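Local coordinates for protein LbaCas13a H328A (C2c2) (Lachnospiraceae bacterium NK4A179, PDB 5WLH) that binds precursor CRISPR RNA as a Cas13a effector and probably uses the guide to recognise and cleave RNA targets, at residues K23-S28 / S485-E490; S32-L37 / S242-N247; K642-N647 / C874-F879. All blocks are in the same frame, centred on the assembly; numbering follows the deposited sequence.

How the interactions relate
Interactions 1 and 2 are neighbours, their centres about 10 Å apart, and interaction 3 stands alone, its centre about 53 Å and 62 Å from theirs. The first two share the antiparallel pair of strands 22-28 and 33-39: interaction 1 brings the start of helix 486-517 to the first strand, and interaction 2 brings the end of helix 233-244 to the second. Along the chain interaction 2 is nested inside the loop that interaction 1 closes, and interaction 3 follows, on helix 635-645. All three touch the same RNA chain, at C12, A13, G22, G23, A25 and A26 of chain B around the strand pair and at A36 and U37 in interaction 3, so the guide spans both regions.

Interaction 1 of 3, residues K23-S28 / S485-E490; sequences KTAVVS and SSFDYE. With nucleotides of chain B.
Val26 and Ser486 are joined by a reciprocal pair of hydrogen bonds that sets the N-terminal turn of helix 486-517 against strand 22-28, just where a capping box of Ser485 and Asp488 starts the helix. Val26 N donates to Ser486 OG at 2.8 Å, in a nearly straight bond (164° at the hydrogen). In return Ser486 N donates to Val26 O at 2.9 Å, in the carbonyl plane and on a lone pair. The hydroxyl reaches the strand because chi1 of Ser486 (54°) sets OG between its own N and carbonyl carbon. Beside this pair, Ala25 CB lies obliquely against the Phe487 ring, 3.6 Å from CZ, while Val27 CG1 comes to the ring edge near its plane.

The capping box stands behind the polar pair. Asp488 N donates to Ser485 OG at 3.0 Å, and Ser485 N returns a straight bond to Asp488 OD2 from above the carboxylate plane. The N-H groups of Ser485 and Asp488 are thus taken up within the box, while that of Ser486 goes to the strand. The strand's other partner is strand 33-39, bonded through the backbones of Lys23, Ala25 and Val27, and Phe487 also packs on Ile935 of helix 915-941.

The contact borders the guide RNA. Ser486 CB packs against the base of A26 of chain B, 3.5 Å from C5, and Val26 CG2 lies near N1 of that base. Thr24 OG1 takes a weak hydrogen bond from A26 N6 of chain B (3.1 Å) and forms another with O2' of G23 of chain B at 2.9 Å. One turn into the helix, Glu490, which also forms a salt bridge with Arg938, accepts from the ribose of A25 of chain B: the nucleotide's O2' sits 2.5 Å from Glu490 OE1.

Interaction 2 of 3, residues S32-L37 / S242-N247; sequences SQEGIL and SIKNMN. With nucleotides of chain B.
Gln33 bends at chi2 (91°) and meets Asn247 amide to amide: Asn247 ND2 donates to Gln33 OE1 at 2.8 Å, almost straight, with the acceptor in the Asn247 amide plane although the two amides are turned 45° apart. Glu34 crosses Lys244 through its aliphatic part, CG to CG at 3.9 Å. Their charged ends do not touch, and Glu34 is salt-bridged to Arg48.

At Gly35 the backbones close in. Gly35 N donates to Lys244 O at 2.9 Å from well above that carbonyl plane, Gly35 CA approaches Ile243 O at 3.2 Å in a CA-H...O contact, and Lys244 CA makes another to Gly35 O. Having no side chain, Gly35 allows this helix end to come so near. Farther on, Leu37 CD2 touches Ile243 CD1 at 4.1 Å, the side chains crossing at about a right angle.

The same helix end faces the guide RNA, Ser242 O accepting from O2' of C12 of chain B at 2.6 Å. Strand 33-39 has strand 22-28 as its sheet neighbour and meets the end of helix 233-244, while helix 51-64 packs on Leu37 and Lys244.

Interaction 3 of 3, residues K642-N647 / C874-F879; sequences KFYSNN and CDKADF. With nucleotides of chain B.
Tyr644, Lys876 and Phe879 all carry CG anti to the backbone N (chi1 -179°, 180° and 173°). In Tyr644 this carries CG away from its own N toward the loop, where Lys876 CG comes near Tyr644 CD2 and Phe879 CB meets Tyr644 CD1. The loop meets the phenol over one face and at its edge. Lys876 CA lies over the face of the Tyr644 ring, 3.8 Å from its centroid, in a CH-pi contact, and the lysine chain continues obliquely across the ring until its CD is 3.5 Å from Tyr644 CD2. Cys874 O lies at the ring edge, in its plane, and accepts from Tyr644 OH at 2.7 Å, nearly along the C=O axis. The Phe879 and Tyr644 side chains run past one another, pointing opposite ways: Phe879 CD2 packs on Tyr644 CB at 3.9 Å and its CE2 on Phe643 CB at 3.8 Å.

Just beyond, the helix ends in a Schellman motif at Asn647. Lys642 O is gripped from opposite faces of its plane by Asn646 N and Asn646 ND2. Ser645 O accepts from N3 of U37 of chain B at 2.6 Å, and Lys642 NZ donates to OP1 of A36 of chain B.

The helix end thus lies between the guide and the loop before helix 891-898; Tyr722 of helix 709-732 packs on Lys642, Phe643 and Asn646, Leu661 and Tyr665 of helix 654-665 on Phe643, and its Asn654 on Cys874 and Phe879.

Interaction 1 of 3, residues K23-S28 / S485-E490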
# COMPACT_ATOMS: atom_id res chain seq x y z
N LYS A 23 -11.94 -17.90 -8.55
CA LYS A 23 -11.78 -17.10 -7.35
C LYS A 23 -12.48 -17.79 -6.20
O LYS A 23 -13.34 -18.65 -6.38
CB LYS A 23 -12.33 -15.70 -7.56
CG LYS A 23 -11.69 -14.99 -8.75
CD LYS A 23 -12.02 -13.52 -8.78
CE LYS A 23 -11.08 -12.77 -9.71
NZ LYS A 23 -9.85 -12.31 -9.02
N THR A 24 -12.12 -17.40 -4.98
CA THR A 24 -12.86 -17.83 -3.82
C THR A 24 -13.57 -16.64 -3.21
O THR A 24 -13.16 -15.49 -3.38
CB THR A 24 -11.96 -18.49 -2.76
OG1 THR A 24 -11.21 -17.47 -2.08
CG2 THR A 24 -11.00 -19.46 -3.41
N ALA A 25 -14.67 -16.93 -2.53
CA ALA A 25 -15.35 -15.93 -1.73
C ALA A 25 -15.91 -16.65 -0.53
O ALA A 25 -15.97 -17.88 -0.49
CB ALA A 25 -16.47 -15.22 -2.52
N VAL A 26 -16.34 -15.88 0.46
CA VAL A 26 -17.11 -16.40 1.57
C VAL A 26 -18.50 -15.80 1.48
O VAL A 26 -18.65 -14.57 1.43
CB VAL A 26 -16.46 -16.08 2.92
CG1 VAL A 26 -17.38 -16.50 4.05
CG2 VAL A 26 -15.13 -16.81 3.07
N VAL A 27 -19.52 -16.64 1.46
CA VAL A 27 -20.88 -16.13 1.43
C VAL A 27 -21.56 -16.51 2.73
O VAL A 27 -21.22 -17.51 3.37
CB VAL A 27 -21.67 -16.63 0.21
CG1 VAL A 27 -21.00 -16.16 -1.08
CG2 VAL A 27 -21.82 -18.14 0.24
N SER A 28 -22.54 -15.71 3.13
CA SER A 28 -23.27 -15.91 4.37
C SER A 28 -24.75 -15.90 4.03
O SER A 28 -25.28 -14.88 3.58
CB SER A 28 -22.93 -14.82 5.38
OG SER A 28 -23.40 -15.16 6.66
N SER A 485 -20.21 -11.33 4.31
CA SER A 485 -19.57 -11.99 3.18
C SER A 485 -18.20 -11.37 2.91
O SER A 485 -17.88 -10.27 3.36
CB SER A 485 -20.44 -11.87 1.92
OG SER A 485 -20.32 -10.55 1.38
N SER A 486 -17.40 -12.09 2.13
CA SER A 486 -16.12 -11.51 1.74
C SER A 486 -16.32 -10.26 0.88
O SER A 486 -15.57 -9.30 1.01
CB SER A 486 -15.25 -12.55 1.03
OG SER A 486 -15.92 -13.13 -0.07
N PHE A 487 -17.36 -10.25 0.03
CA PHE A 487 -17.63 -9.06 -0.77
C PHE A 487 -17.90 -7.85 0.11
O PHE A 487 -17.50 -6.73 -0.23
CB PHE A 487 -18.83 -9.31 -1.69
CG PHE A 487 -18.66 -10.50 -2.58
CD1 PHE A 487 -17.87 -10.42 -3.72
CD2 PHE A 487 -19.27 -11.70 -2.27
CE1 PHE A 487 -17.69 -11.53 -4.55
CE2 PHE A 487 -19.10 -12.81 -3.09
CZ PHE A 487 -18.33 -12.72 -4.25
N ASP A 488 -18.60 -8.06 1.24
CA ASP A 488 -18.85 -6.97 2.18
C ASP A 488 -17.55 -6.31 2.61
O ASP A 488 -17.45 -5.08 2.71
CB ASP A 488 -19.57 -7.49 3.44
CG ASP A 488 -21.01 -7.89 3.18
OD1 ASP A 488 -21.64 -7.31 2.29
OD2 ASP A 488 -21.50 -8.78 3.89
N TYR A 489 -16.55 -7.13 2.93
CA TYR A 489 -15.28 -6.58 3.39
C TYR A 489 -14.48 -5.98 2.25
O TYR A 489 -13.70 -5.04 2.47
CB TYR A 489 -14.48 -7.67 4.11
CG TYR A 489 -14.72 -7.67 5.61
CD1 TYR A 489 -15.94 -7.26 6.15
CD2 TYR A 489 -13.72 -8.07 6.49
CE1 TYR A 489 -16.15 -7.25 7.53
CE2 TYR A 489 -13.92 -8.08 7.87
CZ TYR A 489 -15.13 -7.67 8.38
OH TYR A 489 -15.30 -7.68 9.73
N GLU A 490 -14.63 -6.49 1.03
CA GLU A 490 -14.02 -5.80 -0.10
C GLU A 490 -14.56 -4.37 -0.22
O GLU A 490 -13.79 -3.43 -0.43
CB GLU A 490 -14.27 -6.59 -1.39
CG GLU A 490 -13.54 -7.92 -1.44
CD GLU A 490 -13.63 -8.52 -2.82
OE1 GLU A 490 -12.68 -8.34 -3.62
OE2 GLU A 490 -14.68 -9.15 -3.09
P A B 26 -7.79 -7.89 0.27
OP1 A B 26 -7.19 -6.69 0.90
OP2 A B 26 -7.07 -9.17 0.13
O5' A B 26 -9.15 -8.21 1.03
C5' A B 26 -10.01 -7.18 1.51
C4' A B 26 -10.82 -7.70 2.67
O4' A B 26 -11.75 -8.70 2.18
C3' A B 26 -9.98 -8.40 3.73
O3' A B 26 -10.63 -8.27 4.99
C2' A B 26 -10.03 -9.85 3.28
O2' A B 26 -9.74 -10.81 4.27
C1' A B 26 -11.47 -9.96 2.75
N9 A B 26 -11.57 -10.96 1.69
C8 A B 26 -11.38 -10.74 0.35
N7 A B 26 -11.49 -11.85 -0.36
C5 A B 26 -11.76 -12.82 0.58
C6 A B 26 -11.99 -14.20 0.44
N6 A B 26 -11.95 -14.81 -0.75
N1 A B 26 -12.21 -14.91 1.56
C2 A B 26 -12.24 -14.28 2.75
N3 A B 26 -12.04 -12.98 2.99
C4 A B 26 -11.81 -12.30 1.85
P G B 23 -4.82 -22.01 -3.56
OP1 G B 23 -5.24 -21.86 -4.98
OP2 G B 23 -3.41 -21.76 -3.20
O5' G B 23 -5.67 -21.06 -2.61
C5' G B 23 -7.09 -21.09 -2.69
C4' G B 23 -7.69 -20.16 -1.68
O4' G B 23 -7.23 -20.49 -0.35
C3' G B 23 -7.33 -18.71 -1.83
O3' G B 23 -8.06 -18.08 -2.88
C2' G B 23 -7.64 -18.15 -0.45
O2' G B 23 -9.04 -17.99 -0.29
C1' G B 23 -7.19 -19.31 0.44
N9 G B 23 -5.81 -19.14 0.95
C8 G B 23 -4.66 -19.73 0.47
N7 G B 23 -3.60 -19.39 1.18
C5 G B 23 -4.10 -18.55 2.18
C6 G B 23 -3.44 -17.88 3.24
O6 G B 23 -2.24 -17.91 3.51
N1 G B 23 -4.33 -17.13 4.03
C2 G B 23 -5.69 -17.03 3.79
N2 G B 23 -6.44 -16.28 4.61
N3 G B 23 -6.31 -17.67 2.80
C4 G B 23 -5.46 -18.38 2.04
P A B 25 -7.72 -11.98 -3.81
OP1 A B 25 -9.01 -12.40 -4.42
OP2 A B 25 -6.47 -12.67 -4.18
O5' A B 25 -7.56 -10.43 -4.11
C5' A B 25 -6.52 -9.67 -3.51
C4' A B 25 -7.05 -8.34 -3.02
O4' A B 25 -7.32 -7.47 -4.16
C3' A B 25 -8.35 -8.41 -2.22
O3' A B 25 -8.29 -7.45 -1.18
C2' A B 25 -9.40 -7.95 -3.22
O2' A B 25 -10.55 -7.38 -2.63
C1' A B 25 -8.61 -6.91 -4.00
N9 A B 25 -9.19 -6.59 -5.30
C8 A B 25 -9.92 -7.41 -6.12
N7 A B 25 -10.37 -6.81 -7.19
C5 A B 25 -9.91 -5.51 -7.05
C6 A B 25 -10.05 -4.37 -7.86
N6 A B 25 -10.73 -4.40 -9.01
N1 A B 25 -9.49 -3.22 -7.44
C2 A B 25 -8.82 -3.20 -6.28
N3 A B 25 -8.63 -4.22 -5.43
C4 A B 25 -9.20 -5.35 -5.89

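Interaction 2 of 3, residues S32-L37 / S242-N247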
# COMPACT_ATOMS: atom_id res chain seq x y z
N SER A 32 -25.12 -18.95 8.55
CA SER A 32 -24.14 -19.97 8.25
C SER A 32 -23.37 -19.53 7.01
O SER A 32 -23.90 -18.82 6.15
CB SER A 32 -24.80 -21.32 7.99
OG SER A 32 -25.69 -21.23 6.90
N GLN A 33 -22.12 -19.94 6.93
CA GLN A 33 -21.27 -19.42 5.87
C GLN A 33 -20.72 -20.56 5.03
O GLN A 33 -20.76 -21.74 5.40
CB GLN A 33 -20.16 -18.56 6.46
CG GLN A 33 -20.67 -17.24 7.01
CD GLN A 33 -21.04 -17.32 8.48
OE1 GLN A 33 -20.36 -17.98 9.26
NE2 GLN A 33 -22.13 -16.68 8.85
N GLU A 34 -20.21 -20.20 3.86
CA GLU A 34 -19.62 -21.18 2.98
C GLU A 34 -18.52 -20.50 2.17
O GLU A 34 -18.73 -19.41 1.63
CB GLU A 34 -20.68 -21.78 2.05
CG GLU A 34 -20.14 -22.74 1.00
CD GLU A 34 -21.23 -23.27 0.10
OE1 GLU A 34 -22.42 -23.00 0.41
OE2 GLU A 34 -20.92 -23.92 -0.92
N GLY A 35 -17.36 -21.15 2.09
CA GLY A 35 -16.37 -20.75 1.11
C GLY A 35 -16.76 -21.32 -0.24
O GLY A 35 -17.04 -22.52 -0.36
N ILE A 36 -16.82 -20.46 -1.26
CA ILE A 36 -17.19 -20.88 -2.60
C ILE A 36 -16.04 -20.66 -3.55
O ILE A 36 -15.18 -19.79 -3.35
CB ILE A 36 -18.45 -20.15 -3.12
CG1 ILE A 36 -18.19 -18.63 -3.22
CG2 ILE A 36 -19.61 -20.48 -2.27
CD1 ILE A 36 -19.12 -17.90 -4.20
N LEU A 37 -16.02 -21.46 -4.61
CA LEU A 37 -15.20 -21.23 -5.78
C LEU A 37 -16.09 -20.70 -6.89
O LEU A 37 -17.21 -21.19 -7.09
CB LEU A 37 -14.53 -22.52 -6.28
CG LEU A 37 -13.34 -23.10 -5.54
CD1 LEU A 37 -12.75 -24.23 -6.40
CD2 LEU A 37 -12.31 -22.00 -5.34
N SER A 242 -11.47 -27.74 2.86
CA SER A 242 -10.87 -26.57 3.50
C SER A 242 -11.37 -25.28 2.87
O SER A 242 -11.51 -24.26 3.57
CB SER A 242 -9.34 -26.65 3.45
OG SER A 242 -8.81 -26.28 2.19
N ILE A 243 -11.63 -25.28 1.56
CA ILE A 243 -12.22 -24.12 0.90
C ILE A 243 -13.62 -23.88 1.42
O ILE A 243 -14.00 -22.75 1.77
CB ILE A 243 -12.22 -24.29 -0.62
CG1 ILE A 243 -10.81 -24.19 -1.21
CG2 ILE A 243 -13.17 -23.28 -1.28
CD1 ILE A 243 -10.73 -24.62 -2.67
N LYS A 244 -14.41 -24.95 1.50
CA LYS A 244 -15.81 -24.80 1.87
C LYS A 244 -15.96 -24.27 3.28
O LYS A 244 -16.94 -23.58 3.59
CB LYS A 244 -16.53 -26.14 1.72
CG LYS A 244 -18.04 -25.99 1.64
CD LYS A 244 -18.71 -27.35 1.56
CE LYS A 244 -20.23 -27.20 1.50
NZ LYS A 244 -20.90 -28.49 1.74
N ASN A 245 -15.00 -24.56 4.15
CA ASN A 245 -15.07 -24.13 5.53
C ASN A 245 -14.38 -22.79 5.78
O ASN A 245 -14.29 -22.37 6.93
CB ASN A 245 -14.47 -25.19 6.44
CG ASN A 245 -15.45 -26.31 6.70
OD1 ASN A 245 -16.31 -26.18 7.55
ND2 ASN A 245 -15.33 -27.39 5.96
N MET A 246 -13.91 -22.12 4.74
CA MET A 246 -13.33 -20.79 4.95
C MET A 246 -14.40 -19.83 5.48
O MET A 246 -15.60 -20.05 5.33
CB MET A 246 -12.72 -20.27 3.65
CG MET A 246 -11.32 -20.86 3.36
SD MET A 246 -10.48 -20.10 1.94
CE MET A 246 -11.87 -20.06 0.80
N ASN A 247 -13.95 -18.79 6.17
CA ASN A 247 -14.89 -17.85 6.76
C ASN A 247 -14.19 -16.53 6.97
O ASN A 247 -12.98 -16.40 6.77
CB ASN A 247 -15.47 -18.38 8.08
CG ASN A 247 -16.90 -17.94 8.29
OD1 ASN A 247 -17.31 -16.89 7.79
ND2 ASN A 247 -17.68 -18.74 9.02
P C B 12 -10.08 -20.37 11.24
OP1 C B 12 -11.32 -20.51 12.06
OP2 C B 12 -8.72 -20.57 11.81
O5' C B 12 -10.19 -21.28 9.95
C5' C B 12 -11.41 -21.35 9.23
C4' C B 12 -11.26 -22.27 8.04
O4' C B 12 -10.35 -21.68 7.09
C3' C B 12 -10.63 -23.62 8.34
O3' C B 12 -11.51 -24.56 8.94
C2' C B 12 -10.12 -24.04 6.98
O2' C B 12 -11.21 -24.42 6.16
C1' C B 12 -9.59 -22.71 6.46
N1 C B 12 -8.16 -22.57 6.81
C2 C B 12 -7.27 -23.26 5.98
O2 C B 12 -7.70 -23.90 5.01
N3 C B 12 -5.96 -23.19 6.25
C4 C B 12 -5.54 -22.50 7.31
N4 C B 12 -4.22 -22.49 7.51
C5 C B 12 -6.41 -21.79 8.20
C6 C B 12 -7.73 -21.88 7.91
P A B 13 -10.94 -25.70 9.92
OP1 A B 13 -12.11 -26.45 10.42
OP2 A B 13 -9.95 -25.17 10.89
O5' A B 13 -10.06 -26.62 8.96
C5' A B 13 -10.64 -27.28 7.85
C4' A B 13 -9.58 -28.01 7.05
O4' A B 13 -8.63 -27.05 6.53
C3' A B 13 -8.72 -28.97 7.85
O3' A B 13 -9.35 -30.22 8.06
C2' A B 13 -7.46 -29.04 7.02
O2' A B 13 -7.67 -29.85 5.88
C1' A B 13 -7.33 -27.59 6.57
N9 A B 13 -6.51 -26.78 7.48
C8 A B 13 -6.91 -25.81 8.38
N7 A B 13 -5.90 -25.24 9.02
C5 A B 13 -4.78 -25.89 8.51
C6 A B 13 -3.40 -25.75 8.78
N6 A B 13 -2.89 -24.89 9.66
N1 A B 13 -2.56 -26.56 8.10
C2 A B 13 -3.05 -27.43 7.21
N3 A B 13 -4.32 -27.64 6.86
C4 A B 13 -5.13 -26.82 7.56
P G B 22 -0.83 -25.71 -1.89
OP1 G B 22 -0.58 -25.73 -3.36
OP2 G B 22 0.05 -24.90 -1.01
O5' G B 22 -2.31 -25.19 -1.68
C5' G B 22 -3.39 -25.92 -2.22
C4' G B 22 -4.68 -25.39 -1.65
O4' G B 22 -4.72 -25.62 -0.22
C3' G B 22 -4.87 -23.89 -1.76
O3' G B 22 -5.24 -23.46 -3.06
C2' G B 22 -5.91 -23.63 -0.69
O2' G B 22 -7.19 -24.06 -1.10
C1' G B 22 -5.42 -24.57 0.42
N9 G B 22 -4.51 -23.86 1.32
C8 G B 22 -3.14 -23.98 1.41
N7 G B 22 -2.61 -23.19 2.30
C5 G B 22 -3.72 -22.49 2.81
C6 G B 22 -3.80 -21.50 3.81
O6 G B 22 -2.88 -21.01 4.46
N1 G B 22 -5.11 -21.07 4.02
C2 G B 22 -6.21 -21.53 3.36
N2 G B 22 -7.38 -20.97 3.71
N3 G B 22 -6.15 -22.46 2.42
C4 G B 22 -4.89 -22.88 2.21

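Interaction 3 of 3, residues K642-N647 / C874-F879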
# COMPACT_ATOMS: atom_id res chain seq x y z
N LYS A 642 -2.93 25.26 -23.57
CA LYS A 642 -1.96 24.16 -23.54
C LYS A 642 -1.63 23.66 -24.94
O LYS A 642 -0.51 23.21 -25.19
CB LYS A 642 -2.48 23.01 -22.69
CG LYS A 642 -2.74 23.40 -21.25
CD LYS A 642 -3.15 22.20 -20.41
CE LYS A 642 -1.92 21.39 -20.05
NZ LYS A 642 -2.26 20.33 -19.04
N PHE A 643 -2.60 23.69 -25.86
CA PHE A 643 -2.28 23.44 -27.26
C PHE A 643 -1.24 24.45 -27.75
O PHE A 643 -0.22 24.09 -28.35
CB PHE A 643 -3.54 23.51 -28.12
CG PHE A 643 -4.22 22.19 -28.33
CD1 PHE A 643 -4.28 21.24 -27.32
CD2 PHE A 643 -4.84 21.90 -29.55
CE1 PHE A 643 -4.92 20.03 -27.50
CE2 PHE A 643 -5.48 20.68 -29.74
CZ PHE A 643 -5.53 19.74 -28.71
N TYR A 644 -1.48 25.73 -27.47
CA TYR A 644 -0.58 26.78 -27.92
C TYR A 644 0.80 26.63 -27.28
O TYR A 644 1.82 26.65 -27.97
CB TYR A 644 -1.17 28.15 -27.59
CG TYR A 644 -0.30 29.30 -28.04
CD1 TYR A 644 -0.43 29.84 -29.32
CD2 TYR A 644 0.66 29.84 -27.20
CE1 TYR A 644 0.36 30.88 -29.74
CE2 TYR A 644 1.46 30.89 -27.61
CZ TYR A 644 1.30 31.41 -28.89
OH TYR A 644 2.10 32.45 -29.31
N SER A 645 0.83 26.50 -25.95
CA SER A 645 2.11 26.43 -25.26
C SER A 645 2.89 25.17 -25.61
O SER A 645 4.12 25.16 -25.45
CB SER A 645 1.89 26.50 -23.74
OG SER A 645 1.38 27.77 -23.36
N ASN A 646 2.21 24.11 -26.04
CA ASN A 646 2.88 22.90 -26.49
C ASN A 646 3.27 22.98 -27.97
O ASN A 646 3.75 21.98 -28.52
CB ASN A 646 2.01 21.66 -26.24
CG ASN A 646 2.17 21.10 -24.83
OD1 ASN A 646 3.13 20.40 -24.53
ND2 ASN A 646 1.23 21.45 -23.96
N ASN A 647 3.05 24.14 -28.60
CA ASN A 647 3.50 24.46 -29.95
C ASN A 647 2.71 23.76 -31.04
O ASN A 647 3.19 23.64 -32.18
CB ASN A 647 5.00 24.17 -30.12
CG ASN A 647 5.84 25.00 -29.20
OD1 ASN A 647 5.72 26.22 -29.17
ND2 ASN A 647 6.68 24.34 -28.41
N CYS A 874 1.14 32.13 -34.12
CA CYS A 874 0.29 33.29 -33.96
C CYS A 874 0.51 33.89 -32.56
O CYS A 874 1.17 33.30 -31.70
CB CYS A 874 -1.18 32.92 -34.16
SG CYS A 874 -1.69 31.30 -33.44
N ASP A 875 -0.05 35.08 -32.34
CA ASP A 875 -0.12 35.59 -30.98
C ASP A 875 -1.03 34.67 -30.17
O ASP A 875 -2.01 34.13 -30.69
CB ASP A 875 -0.65 37.02 -30.97
CG ASP A 875 0.43 38.04 -31.28
OD1 ASP A 875 1.53 37.96 -30.70
OD2 ASP A 875 0.18 38.93 -32.13
N LYS A 876 -0.70 34.49 -28.88
CA LYS A 876 -1.46 33.55 -28.06
C LYS A 876 -2.93 33.92 -28.01
O LYS A 876 -3.80 33.04 -28.08
CB LYS A 876 -0.87 33.49 -26.65
CG LYS A 876 -1.61 32.53 -25.71
CD LYS A 876 -0.67 31.93 -24.68
CE LYS A 876 -1.14 32.22 -23.27
NZ LYS A 876 -0.18 31.70 -22.26
N ALA A 877 -3.24 35.21 -27.90
CA ALA A 877 -4.63 35.64 -27.85
C ALA A 877 -5.34 35.45 -29.18
O ALA A 877 -6.57 35.46 -29.22
CB ALA A 877 -4.72 37.10 -27.41
N ASP A 878 -4.60 35.27 -30.28
CA ASP A 878 -5.18 35.04 -31.59
C ASP A 878 -5.49 33.58 -31.87
O ASP A 878 -6.18 33.29 -32.85
CB ASP A 878 -4.23 35.55 -32.69
CG ASP A 878 -4.14 37.07 -32.72
OD1 ASP A 878 -4.95 37.73 -32.04
OD2 ASP A 878 -3.26 37.59 -33.43
N PHE A 879 -5.01 32.65 -31.04
CA PHE A 879 -5.21 31.23 -31.30
C PHE A 879 -6.59 30.81 -30.81
O PHE A 879 -6.85 30.82 -29.60
CB PHE A 879 -4.11 30.40 -30.63
CG PHE A 879 -4.34 28.92 -30.71
CD1 PHE A 879 -4.37 28.27 -31.94
CD2 PHE A 879 -4.55 28.18 -29.56
CE1 PHE A 879 -4.59 26.91 -32.02
CE2 PHE A 879 -4.78 26.82 -29.63
CZ PHE A 879 -4.79 26.19 -30.86
P U B 37 7.10 17.75 -19.13
OP1 U B 37 6.95 16.43 -18.45
OP2 U B 37 8.37 18.53 -19.06
O5' U B 37 6.79 17.46 -20.66
C5' U B 37 6.56 18.52 -21.58
C4' U B 37 7.61 18.68 -22.65
O4' U B 37 7.04 19.66 -23.55
C3' U B 37 8.91 19.31 -22.19
O3' U B 37 9.88 19.24 -23.25
C2' U B 37 8.47 20.76 -22.02
O2' U B 37 9.52 21.71 -21.95
C1' U B 37 7.59 20.94 -23.26
N1 U B 37 6.44 21.83 -23.03
C2 U B 37 6.26 22.88 -23.90
O2 U B 37 7.01 23.10 -24.84
N3 U B 37 5.16 23.66 -23.61
C4 U B 37 4.26 23.48 -22.57
O4 U B 37 3.32 24.25 -22.43
C5 U B 37 4.52 22.36 -21.73
C6 U B 37 5.58 21.59 -21.99
P A B 36 0.24 17.74 -18.61
OP1 A B 36 -0.10 18.95 -19.40
OP2 A B 36 -0.19 16.40 -19.07
O5' A B 36 1.81 17.65 -18.41
C5' A B 36 2.67 17.48 -19.52
C4' A B 36 3.84 18.43 -19.44
O4' A B 36 3.37 19.80 -19.46
C3' A B 36 4.69 18.31 -18.19
O3' A B 36 5.98 18.77 -18.57
C2' A B 36 4.03 19.33 -17.26
O2' A B 36 4.82 19.75 -16.18
C1' A B 36 3.73 20.45 -18.25
N9 A B 36 2.62 21.34 -17.92
C8 A B 36 1.39 21.06 -17.39
N7 A B 36 0.61 22.11 -17.32
C5 A B 36 1.36 23.14 -17.87
C6 A B 36 1.11 24.51 -18.09
N6 A B 36 -0.05 25.10 -17.76
N1 A B 36 2.09 25.25 -18.66
C2 A B 36 3.24 24.66 -18.99
N3 A B 36 3.59 23.39 -18.83
C4 A B 36 2.60 22.68 -18.26